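Local coordinates for putative GH105 family protein (Salmonella enterica subsp. enterica serovar Paratyphi A, PDB 3QWT) that is of unproven function but probably removes the unsaturated galacturonyl residue from the end of rhamnogalacturonan fragments, as many hydrolases of family GH105 do, at residues 281-284 with 289-292; 213-218 with 352-357; 75-80 with 122-127. All coordinates share one frame; numbering follows the deposited sequence.

Interaction 1. Residues 281-284 with 289-292; sequences WHTL and HSYL
With chi1 near -60° in both H282 and L292, CG of each side chain lies anti to its own carbonyl carbon, and the imidazole and the leucine branch are thereby brought together beside a single beta bridge. This bridge pins a loop back on itself between helices 255-272 and 294-309 of the alpha/alpha toroid. The backbones meet at H282 and L292, whose CA atoms are 4.2 Å apart, and the bridge is made firm by T283 N, which donates to Y291 O over 2.9 Å.

The H282 ring is held in two ways. Its ND1 donates to S290 O at 3.0 Å; the oxygen sits close to the ring plane, and the bond is fairly straight, at 161° about the hydrogen. Meanwhile L292 CD2 rests on one face of the same imidazole, 3.6 Å from its centroid, as a CH-pi contact offset toward the rim. In-plane bond and methyl on the face together restrict both the rotation and the tilt of the ring.

A second CH-pi contact runs the other way across the loop. In T283 the hydroxyl is anti to the backbone N, which leaves CG2 in the crowded position between N and the carbonyl carbon; this methyl lies over the middle of the Y291 ring, 4.0 Å from its centroid. It also packs on S290 CB at 3.5 Å. S290 OG is hydrogen-bonded to D287 O, in the residues that join the two segments.

Neighbouring elements seat the loop: W281 NE1 binds L271 O, the W281 indole meets F300 edge-to-face, and L284 packs against helix 351-355. Next to the bridge, W281 O receives a CA-H...O contact from L292 CA at 3.5 Å.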
loop_
_atom_site.group_PDB
_atom_site.type_symbol
_atom_site.label_atom_id
_atom_site.label_comp_id
_atom_site.label_asym_id
_atom_site.label_seq_id
_atom_site.Cartn_x
_atom_site.Cartn_y
_atom_site.Cartn_z
ATOM N N TRP A 281 -31.242 -8.950 -39.048
ATOM C CA TRP A 281 -30.074 -8.708 -39.894
ATOM C C TRP A 281 -29.852 -9.847 -40.866
ATOM O O TRP A 281 -30.130 -11.000 -40.534
ATOM C CB TRP A 281 -28.808 -8.564 -39.047
ATOM C CG TRP A 281 -28.616 -7.235 -38.473
ATOM C CD1 TRP A 281 -27.897 -6.200 -39.007
ATOM C CD2 TRP A 281 -29.132 -6.771 -37.229
ATOM N NE1 TRP A 281 -27.930 -5.119 -38.162
ATOM C CE2 TRP A 281 -28.682 -5.443 -37.062
ATOM C CE3 TRP A 281 -29.927 -7.353 -36.234
ATOM C CZ2 TRP A 281 -29.003 -4.684 -35.936
ATOM C CZ3 TRP A 281 -30.246 -6.600 -35.119
ATOM C CH2 TRP A 281 -29.787 -5.278 -34.979
ATOM N N HIS A 282 -29.320 -9.521 -42.046
ATOM C CA HIS A 282 -29.007 -10.520 -43.070
ATOM C C HIS A 282 -27.798 -11.400 -42.701
ATOM O O HIS A 282 -26.817 -10.924 -42.113
ATOM C CB HIS A 282 -28.788 -9.840 -44.420
ATOM C CG HIS A 282 -29.967 -9.051 -44.898
ATOM N ND1 HIS A 282 -31.023 -9.626 -45.578
ATOM C CD2 HIS A 282 -30.257 -7.731 -44.805
ATOM C CE1 HIS A 282 -31.908 -8.696 -45.882
ATOM N NE2 HIS A 282 -31.466 -7.535 -45.429
ATOM N N THR A 283 -27.877 -12.684 -43.051
ATOM C CA THR A 283 -26.871 -13.663 -42.647
ATOM C C THR A 283 -25.509 -13.326 -43.249
ATOM O O THR A 283 -24.462 -13.605 -42.653
ATOM C CB THR A 283 -27.297 -15.108 -42.984
ATOM O OG1 THR A 283 -26.498 -16.026 -42.235
ATOM C CG2 THR A 283 -27.147 -15.397 -44.474
ATOM N N LEU A 284 -25.523 -12.724 -44.433
ATOM C CA LEU A 284 -24.379 -11.939 -44.875
ATOM C C LEU A 284 -24.817 -10.504 -44.719
ATOM O O LEU A 284 -25.692 -10.035 -45.456
ATOM C CB LEU A 284 -24.007 -12.228 -46.317
ATOM C CG LEU A 284 -22.862 -13.188 -46.632
ATOM C CD1 LEU A 284 -22.206 -13.740 -45.385
ATOM C CD2 LEU A 284 -23.346 -14.302 -47.550
ATOM N N HIS A 289 -29.834 -9.564 -49.878
ATOM C CA HIS A 289 -30.573 -10.691 -50.429
ATOM C C HIS A 289 -30.297 -12.013 -49.704
ATOM O O HIS A 289 -30.889 -13.040 -50.061
ATOM C CB HIS A 289 -30.343 -10.819 -51.944
ATOM C CG HIS A 289 -29.093 -11.559 -52.319
ATOM N ND1 HIS A 289 -28.767 -12.792 -51.792
ATOM C CD2 HIS A 289 -28.100 -11.249 -53.187
ATOM C CE1 HIS A 289 -27.621 -13.202 -52.308
ATOM N NE2 HIS A 289 -27.196 -12.284 -53.158
ATOM N N SER A 290 -29.406 -11.992 -48.702
ATOM C CA SER A 290 -29.182 -13.167 -47.864
ATOM C C SER A 290 -30.456 -13.331 -47.107
ATOM O O SER A 290 -31.165 -12.355 -46.894
ATOM C CB SER A 290 -28.088 -12.954 -46.804
ATOM O OG SER A 290 -27.147 -11.983 -47.185
ATOM N N TYR A 291 -30.744 -14.545 -46.660
ATOM C CA TYR A 291 -31.845 -14.692 -45.733
ATOM C C TYR A 291 -31.511 -13.965 -44.428
ATOM O O TYR A 291 -30.344 -13.785 -44.078
ATOM C CB TYR A 291 -32.224 -16.163 -45.504
ATOM C CG TYR A 291 -31.134 -17.118 -45.029
ATOM C CD1 TYR A 291 -30.759 -17.171 -43.691
ATOM C CD2 TYR A 291 -30.533 -18.017 -45.909
ATOM C CE1 TYR A 291 -29.792 -18.070 -43.245
ATOM C CE2 TYR A 291 -29.563 -18.918 -45.475
ATOM C CZ TYR A 291 -29.198 -18.936 -44.142
ATOM O OH TYR A 291 -28.242 -19.818 -43.703
ATOM N N LEU A 292 -32.542 -13.500 -43.740
ATOM C CA LEU A 292 -32.376 -12.938 -42.416
ATOM C C LEU A 292 -32.019 -14.072 -41.454
ATOM O O LEU A 292 -32.415 -15.213 -41.668
ATOM C CB LEU A 292 -33.673 -12.257 -41.989
ATOM C CG LEU A 292 -34.105 -11.135 -42.930
ATOM C CD1 LEU A 292 -35.505 -10.693 -42.606
ATOM C CD2 LEU A 292 -33.134 -9.972 -42.828
#

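Interaction 2. Residues 213-218 with 352-357; sequences WFHGWS and DFYRHI
H215 and Y354 alone carry this contact, through a hydrogen bond of 2.7 Å between H215 ND1 and Y354 OH in which either atom could be the donor. It ties the residue just ahead of strand 216-218, part of a small two-stranded antiparallel sheet, to the short helix 351-355, both belonging to the loop-rich end of the alpha/alpha toroid. The bond is close to straight, at 166°. Each partner lies near the plane of the other's ring, yet the two rings are turned steeply against each other, their planes 78° apart, and they meet rim to rim with centroids separated by 5.7 Å. CG of H215 stands opposite its backbone N (chi1 -176°), which sends the imidazole out from the strand side toward the helix.

Beyond this pair, further polar partners fix both rings. Y354 OH is also bonded by G348 N, so the phenolic oxygen is gripped by two groups, while H215 NE2 is bonded to D169 OD2. Both ring nitrogens of the buried imidazole are therefore engaged. Around them, W230 meets the rings of H215 and Y354 alike, and W167 meets H215 edge-to-face. A bound glycerol about 6 Å from the H215 side chain, probably from the crystallisation liquor, is consistent with a pocket beside it.

Farther out come contacts within the helix and from it to D287. F353 CD2 sits over the centre of one Y354 ring face, 3.7 Å above it. The bond from H356 N to D352 O, 3.1 Å long, finishes the helix. On its outer side R355 reaches both D287, through NE, and D352: the salt bridge from R355 NH1 to D352 OD1 is 2.8 Å long and comes from well above the carboxylate plane.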
loop_
_atom_site.group_PDB
_atom_site.type_symbol
_atom_site.label_atom_id
_atom_site.label_comp_id
_atom_site.label_asym_id
_atom_site.label_seq_id
_atom_site.Cartn_x
_atom_site.Cartn_y
_atom_site.Cartn_z
ATOM N N TRP A 213 -16.913 -7.229 -38.988
ATOM C CA TRP A 213 -15.798 -8.172 -38.919
ATOM C C TRP A 213 -15.837 -9.272 -39.980
ATOM O O TRP A 213 -16.906 -9.703 -40.411
ATOM C CB TRP A 213 -15.781 -8.855 -37.553
ATOM C CG TRP A 213 -15.231 -8.022 -36.445
ATOM C CD1 TRP A 213 -15.536 -6.730 -36.157
ATOM C CD2 TRP A 213 -14.308 -8.455 -35.440
ATOM N NE1 TRP A 213 -14.836 -6.315 -35.038
ATOM C CE2 TRP A 213 -14.081 -7.359 -34.581
ATOM C CE3 TRP A 213 -13.639 -9.659 -35.195
ATOM C CZ2 TRP A 213 -13.213 -7.435 -33.486
ATOM C CZ3 TRP A 213 -12.781 -9.740 -34.109
ATOM C CH2 TRP A 213 -12.568 -8.626 -33.268
ATOM N N PHE A 214 -14.661 -9.751 -40.372
ATOM C CA PHE A 214 -14.583 -10.926 -41.215
ATOM C C PHE A 214 -14.680 -12.198 -40.380
ATOM O O PHE A 214 -14.212 -12.245 -39.238
ATOM C CB PHE A 214 -13.288 -10.908 -42.019
ATOM C CG PHE A 214 -13.213 -9.769 -42.993
ATOM C CD1 PHE A 214 -14.127 -9.673 -44.024
ATOM C CD2 PHE A 214 -12.251 -8.784 -42.861
ATOM C CE1 PHE A 214 -14.068 -8.604 -44.927
ATOM C CE2 PHE A 214 -12.193 -7.720 -43.759
ATOM C CZ PHE A 214 -13.104 -7.635 -44.789
ATOM N N HIS A 215 -15.266 -13.236 -40.949
ATOM C CA HIS A 215 -15.426 -14.473 -40.194
ATOM C C HIS A 215 -14.083 -15.071 -39.765
ATOM O O HIS A 215 -13.874 -15.346 -38.580
ATOM C CB HIS A 215 -16.252 -15.514 -40.963
ATOM C CG HIS A 215 -16.522 -16.754 -40.173
ATOM N ND1 HIS A 215 -16.862 -17.955 -40.758
ATOM C CD2 HIS A 215 -16.497 -16.975 -38.836
ATOM C CE1 HIS A 215 -17.034 -18.865 -39.813
ATOM N NE2 HIS A 215 -16.821 -18.296 -38.641
ATOM N N GLY A 216 -13.176 -15.262 -40.721
ATOM C CA GLY A 216 -11.916 -15.924 -40.435
ATOM C C GLY A 216 -10.659 -15.279 -40.998
ATOM O O GLY A 216 -10.711 -14.416 -41.888
ATOM N N TRP A 217 -9.523 -15.730 -40.461
ATOM C CA TRP A 217 -8.189 -15.318 -40.887
ATOM C C TRP A 217 -7.269 -16.531 -40.878
ATOM O O TRP A 217 -7.336 -17.373 -39.973
ATOM C CB TRP A 217 -7.623 -14.252 -39.934
ATOM C CG TRP A 217 -6.133 -14.065 -40.054
ATOM C CD1 TRP A 217 -5.175 -14.618 -39.260
ATOM C CD2 TRP A 217 -5.438 -13.283 -41.031
ATOM N NE1 TRP A 217 -3.928 -14.229 -39.682
ATOM C CE2 TRP A 217 -4.066 -13.414 -40.773
ATOM C CE3 TRP A 217 -5.846 -12.496 -42.111
ATOM C CZ2 TRP A 217 -3.098 -12.773 -41.542
ATOM C CZ3 TRP A 217 -4.885 -11.867 -42.876
ATOM C CH2 TRP A 217 -3.529 -12.009 -42.590
ATOM N N SER A 218 -6.389 -16.614 -41.863
ATOM C CA SER A 218 -5.388 -17.666 -41.855
ATOM C C SER A 218 -3.977 -17.125 -42.034
ATOM O O SER A 218 -3.719 -16.292 -42.907
ATOM C CB SER A 218 -5.676 -18.711 -42.928
ATOM O OG SER A 218 -4.651 -19.685 -42.913
ATOM N N ASP A 352 -21.232 -17.741 -51.406
ATOM C CA ASP A 352 -22.347 -18.661 -51.557
ATOM C C ASP A 352 -22.417 -19.647 -50.389
ATOM O O ASP A 352 -23.508 -19.988 -49.921
ATOM C CB ASP A 352 -22.246 -19.406 -52.889
ATOM C CG ASP A 352 -22.857 -18.627 -54.043
ATOM O OD1 ASP A 352 -23.569 -17.637 -53.788
ATOM O OD2 ASP A 352 -22.639 -19.020 -55.206
ATOM N N PHE A 353 -21.250 -20.088 -49.915
ATOM C CA PHE A 353 -21.177 -21.051 -48.819
ATOM C C PHE A 353 -22.024 -20.598 -47.638
ATOM O O PHE A 353 -22.712 -21.397 -47.016
ATOM C CB PHE A 353 -19.725 -21.262 -48.381
ATOM C CG PHE A 353 -19.581 -21.957 -47.061
ATOM C CD1 PHE A 353 -19.368 -23.326 -46.997
ATOM C CD2 PHE A 353 -19.654 -21.246 -45.880
ATOM C CE1 PHE A 353 -19.227 -23.970 -45.771
ATOM C CE2 PHE A 353 -19.513 -21.884 -44.651
ATOM C CZ PHE A 353 -19.300 -23.243 -44.596
ATOM N N TYR A 354 -21.964 -19.306 -47.337
ATOM C CA TYR A 354 -22.705 -18.744 -46.219
ATOM C C TYR A 354 -24.174 -18.610 -46.553
ATOM O O TYR A 354 -25.029 -18.724 -45.675
ATOM C CB TYR A 354 -22.122 -17.384 -45.828
ATOM C CG TYR A 354 -20.764 -17.523 -45.201
ATOM C CD1 TYR A 354 -20.631 -17.773 -43.840
ATOM C CD2 TYR A 354 -19.616 -17.452 -45.971
ATOM C CE1 TYR A 354 -19.389 -17.925 -43.265
ATOM C CE2 TYR A 354 -18.371 -17.609 -45.411
ATOM C CZ TYR A 354 -18.261 -17.839 -44.054
ATOM O OH TYR A 354 -17.024 -17.992 -43.487
ATOM N N ARG A 355 -24.453 -18.381 -47.832
ATOM C CA ARG A 355 -25.813 -18.157 -48.295
ATOM C C ARG A 355 -26.693 -19.397 -48.174
ATOM O O ARG A 355 -27.886 -19.278 -47.916
ATOM C CB ARG A 355 -25.818 -17.637 -49.737
ATOM C CG ARG A 355 -25.213 -16.243 -49.886
ATOM C CD ARG A 355 -25.092 -15.841 -51.354
ATOM N NE ARG A 355 -24.552 -14.491 -51.517
ATOM C CZ ARG A 355 -23.441 -14.200 -52.196
ATOM N NH1 ARG A 355 -22.740 -15.168 -52.779
ATOM N NH2 ARG A 355 -23.029 -12.941 -52.291
ATOM N N HIS A 356 -26.101 -20.578 -48.326
ATOM C CA HIS A 356 -26.888 -21.806 -48.351
ATOM C C HIS A 356 -26.782 -22.704 -47.102
ATOM O O HIS A 356 -27.030 -23.904 -47.175
ATOM C CB HIS A 356 -26.581 -22.603 -49.623
ATOM C CG HIS A 356 -26.677 -21.787 -50.873
ATOM N ND1 HIS A 356 -25.605 -21.584 -51.715
ATOM C CD2 HIS A 356 -27.715 -21.105 -51.415
ATOM C CE1 HIS A 356 -25.978 -20.817 -52.724
ATOM N NE2 HIS A 356 -27.254 -20.513 -52.567
ATOM N N ILE A 357 -26.428 -22.123 -45.959
ATOM C CA ILE A 357 -26.458 -22.861 -44.698
ATOM C C ILE A 357 -27.899 -23.245 -44.336
ATOM O O ILE A 357 -28.788 -22.403 -44.362
ATOM C CB ILE A 357 -25.855 -22.023 -43.536
ATOM C CG1 ILE A 357 -24.393 -21.679 -43.818
ATOM C CG2 ILE A 357 -25.983 -22.754 -42.210
ATOM C CD1 ILE A 357 -23.469 -22.862 -43.750
#

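Interaction 3. Residues 75-80 with 122-127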
loop_
_atom_site.group_PDB
_atom_site.type_symbol
_atom_site.label_atom_id
_atom_site.label_comp_id
_atom_site.label_asym_id
_atom_site.label_seq_id
_atom_site.Cartn_x
_atom_site.Cartn_y
_atom_site.Cartn_z
ATOM N N GLY A 75 -26.843 -18.417 -21.730
ATOM C CA GLY A 75 -28.126 -17.747 -21.829
ATOM C C GLY A 75 -29.007 -18.078 -20.636
ATOM O O GLY A 75 -29.587 -17.193 -20.016
HETATM N N MSE A 76 -29.105 -19.362 -20.311
HETATM C CA MSE A 76 -29.814 -19.795 -19.109
HETATM C C MSE A 76 -29.240 -19.136 -17.862
HETATM O O MSE A 76 -29.990 -18.649 -17.004
HETATM C CB MSE A 76 -29.730 -21.314 -18.954
HETATM C CG MSE A 76 -30.551 -22.087 -19.966
HETATM SE SE MSE A 76 -30.460 -24.023 -19.631
HETATM C CE MSE A 76 -31.447 -24.629 -21.201
ATOM N N TYR A 77 -27.912 -19.125 -17.751
ATOM C CA TYR A 77 -27.290 -18.583 -16.549
ATOM C C TYR A 77 -27.732 -17.142 -16.369
ATOM O O TYR A 77 -28.141 -16.741 -15.285
ATOM C CB TYR A 77 -25.758 -18.670 -16.560
ATOM C CG TYR A 77 -25.206 -18.084 -15.288
ATOM C CD1 TYR A 77 -25.332 -18.774 -14.089
ATOM C CD2 TYR A 77 -24.636 -16.814 -15.263
ATOM C CE1 TYR A 77 -24.876 -18.231 -12.897
ATOM C CE2 TYR A 77 -24.177 -16.258 -14.064
ATOM C CZ TYR A 77 -24.303 -16.980 -12.890
ATOM O OH TYR A 77 -23.861 -16.464 -11.697
ATOM N N HIS A 78 -27.663 -16.376 -17.453
ATOM C CA HIS A 78 -28.091 -14.977 -17.432
ATOM C C HIS A 78 -29.465 -14.802 -16.787
ATOM O O HIS A 78 -29.617 -14.058 -15.816
ATOM C CB HIS A 78 -28.048 -14.360 -18.844
ATOM C CG HIS A 78 -26.730 -13.732 -19.170
ATOM N ND1 HIS A 78 -26.512 -12.378 -19.085
ATOM C CD2 HIS A 78 -25.541 -14.279 -19.525
ATOM C CE1 HIS A 78 -25.253 -12.111 -19.390
ATOM N NE2 HIS A 78 -24.644 -13.250 -19.660
ATOM N N TYR A 79 -30.456 -15.514 -17.309
ATOM C CA TYR A 79 -31.761 -15.490 -16.683
ATOM C C TYR A 79 -31.683 -15.843 -15.197
ATOM O O TYR A 79 -32.226 -15.122 -14.352
ATOM C CB TYR A 79 -32.747 -16.397 -17.411
ATOM C CG TYR A 79 -34.190 -16.133 -16.993
ATOM C CD1 TYR A 79 -34.855 -14.992 -17.428
ATOM C CD2 TYR A 79 -34.877 -17.012 -16.157
ATOM C CE1 TYR A 79 -36.162 -14.733 -17.055
ATOM C CE2 TYR A 79 -36.186 -16.758 -15.775
ATOM C CZ TYR A 79 -36.822 -15.611 -16.229
ATOM O OH TYR A 79 -38.121 -15.331 -15.857
ATOM N N TYR A 80 -31.001 -16.939 -14.873
ATOM C CA TYR A 80 -30.903 -17.358 -13.481
ATOM C C TYR A 80 -30.270 -16.252 -12.638
ATOM O O TYR A 80 -30.752 -15.911 -11.556
ATOM C CB TYR A 80 -30.086 -18.654 -13.330
ATOM C CG TYR A 80 -29.605 -18.862 -11.908
ATOM C CD1 TYR A 80 -30.505 -19.151 -10.884
ATOM C CD2 TYR A 80 -28.274 -18.735 -11.582
ATOM C CE1 TYR A 80 -30.075 -19.325 -9.564
ATOM C CE2 TYR A 80 -27.837 -18.903 -10.276
ATOM C CZ TYR A 80 -28.742 -19.192 -9.272
ATOM O OH TYR A 80 -28.306 -19.361 -7.978
ATOM N N TYR A 122 -19.385 -22.254 -9.911
ATOM C CA TYR A 122 -18.386 -22.461 -8.869
ATOM C C TYR A 122 -18.283 -21.225 -7.987
ATOM O O TYR A 122 -18.149 -21.332 -6.771
ATOM C CB TYR A 122 -17.018 -22.792 -9.462
ATOM C CG TYR A 122 -15.947 -22.913 -8.412
ATOM C CD1 TYR A 122 -15.967 -23.960 -7.492
ATOM C CD2 TYR A 122 -14.926 -21.983 -8.330
ATOM C CE1 TYR A 122 -15.005 -24.070 -6.525
ATOM C CE2 TYR A 122 -13.950 -22.084 -7.362
ATOM C CZ TYR A 122 -13.989 -23.135 -6.463
ATOM O OH TYR A 122 -13.015 -23.252 -5.492
ATOM N N GLU A 123 -18.351 -20.051 -8.607
ATOM C CA GLU A 123 -18.298 -18.795 -7.868
ATOM C C GLU A 123 -19.389 -18.731 -6.777
ATOM O O GLU A 123 -19.100 -18.360 -5.640
ATOM C CB GLU A 123 -18.441 -17.617 -8.824
ATOM C CG GLU A 123 -18.383 -16.260 -8.150
ATOM C CD GLU A 123 -18.311 -15.115 -9.150
ATOM O OE1 GLU A 123 -17.555 -14.152 -8.909
ATOM O OE2 GLU A 123 -19.011 -15.178 -10.182
ATOM N N GLU A 124 -20.627 -19.113 -7.120
ATOM C CA GLU A 124 -21.733 -19.103 -6.158
ATOM C C GLU A 124 -21.665 -20.211 -5.110
ATOM O O GLU A 124 -21.946 -19.965 -3.948
ATOM C CB GLU A 124 -23.093 -19.204 -6.848
ATOM C CG GLU A 124 -23.262 -18.364 -8.094
ATOM C CD GLU A 124 -24.571 -18.671 -8.807
ATOM O OE1 GLU A 124 -24.517 -19.132 -9.974
ATOM O OE2 GLU A 124 -25.643 -18.467 -8.180
ATOM N N THR A 125 -21.305 -21.423 -5.522
ATOM C CA THR A 125 -21.410 -22.594 -4.644
ATOM C C THR A 125 -20.084 -23.062 -4.047
ATOM O O THR A 125 -20.075 -23.726 -3.017
ATOM C CB THR A 125 -22.037 -23.810 -5.372
ATOM O OG1 THR A 125 -21.081 -24.356 -6.288
ATOM C CG2 THR A 125 -23.312 -23.412 -6.121
ATOM N N ARG A 126 -18.969 -22.754 -4.706
ATOM C CA ARG A 126 -17.660 -23.213 -4.227
ATOM C C ARG A 126 -17.561 -24.740 -4.149
ATOM O O ARG A 126 -16.755 -25.276 -3.405
ATOM C CB ARG A 126 -17.335 -22.600 -2.857
ATOM C CG ARG A 126 -17.254 -21.081 -2.871
ATOM C CD ARG A 126 -16.010 -20.625 -3.643
ATOM N NE ARG A 126 -16.171 -19.298 -4.240
ATOM C CZ ARG A 126 -15.203 -18.647 -4.880
ATOM N NH1 ARG A 126 -14.002 -19.196 -5.000
ATOM N NH2 ARG A 126 -15.432 -17.441 -5.385
ATOM N N ASN A 127 -18.401 -25.430 -4.904
ATOM C CA ASN A 127 -18.288 -26.871 -5.050
ATOM C C ASN A 127 -16.877 -27.320 -5.442
ATOM O O ASN A 127 -16.425 -27.062 -6.545
ATOM C CB ASN A 127 -19.298 -27.363 -6.094
ATOM C CG ASN A 127 -19.441 -28.875 -6.105
ATOM O OD1 ASN A 127 -18.585 -29.608 -5.581
ATOM N ND2 ASN A 127 -20.526 -29.355 -6.715
#
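The carboxylate of E124 meets the hydroxyl ends and ring edges of Y77 and Y80, which lie side by side one helical turn apart on helix 67-83, and links that helix to the end of helix 114-125 in the alpha/alpha toroid. The backbones stay far apart here: the nearest CA atoms, of Y77 and E124, are 11.8 Å from each other, and long side chains span the distance. E124 is extended beyond CG, while both tyrosines point CG away from their backbone N and come to meet it.

The tight part is at Y80. Its OH donates to E124 OE2 at 2.8 Å, on the syn side and slightly out of the carboxylate plane, with ring and carboxylate planes 31° apart. Y77 is held more loosely: its OH makes a weak bond of 3.2 Å to E124 OE1, and that oxygen lies slightly nearer the ring carbon Y77 CE1, at 3.1 Å, than the hydroxyl. R121 adds a salt bridge to OE1.

Whereas the tyrosines are buried, E124 is itself partly exposed, and beyond it the chain leaves the helix at the exposed T125 and R126. There T125 OG1 accepts from N127 N at 3.2 Å, forming an ST turn.

How the interactions relate
Interactions 1 and 2 are neighbours at one end of the toroid, their centres 12 Å apart, and share an interface: Y291 OH makes a probable, weak hydrogen bond to I357 O, and L284 CD2 packs on R355 CG. The 281-292 loop thus lies against the helix that supplies Y354. Interaction 3 lies across the chain's centre, its centre 34 and 33 Å from theirs, and joins two long helices instead of loops and short elements. Interaction 1 combines backbone bonds with methyl-on-ring contacts over a broad buried area; interaction 2 is a buried point contact between two polar aromatic side chains. Interaction 3 sets buried phenols against a partly exposed carboxylate that also carries a salt bridge to R121.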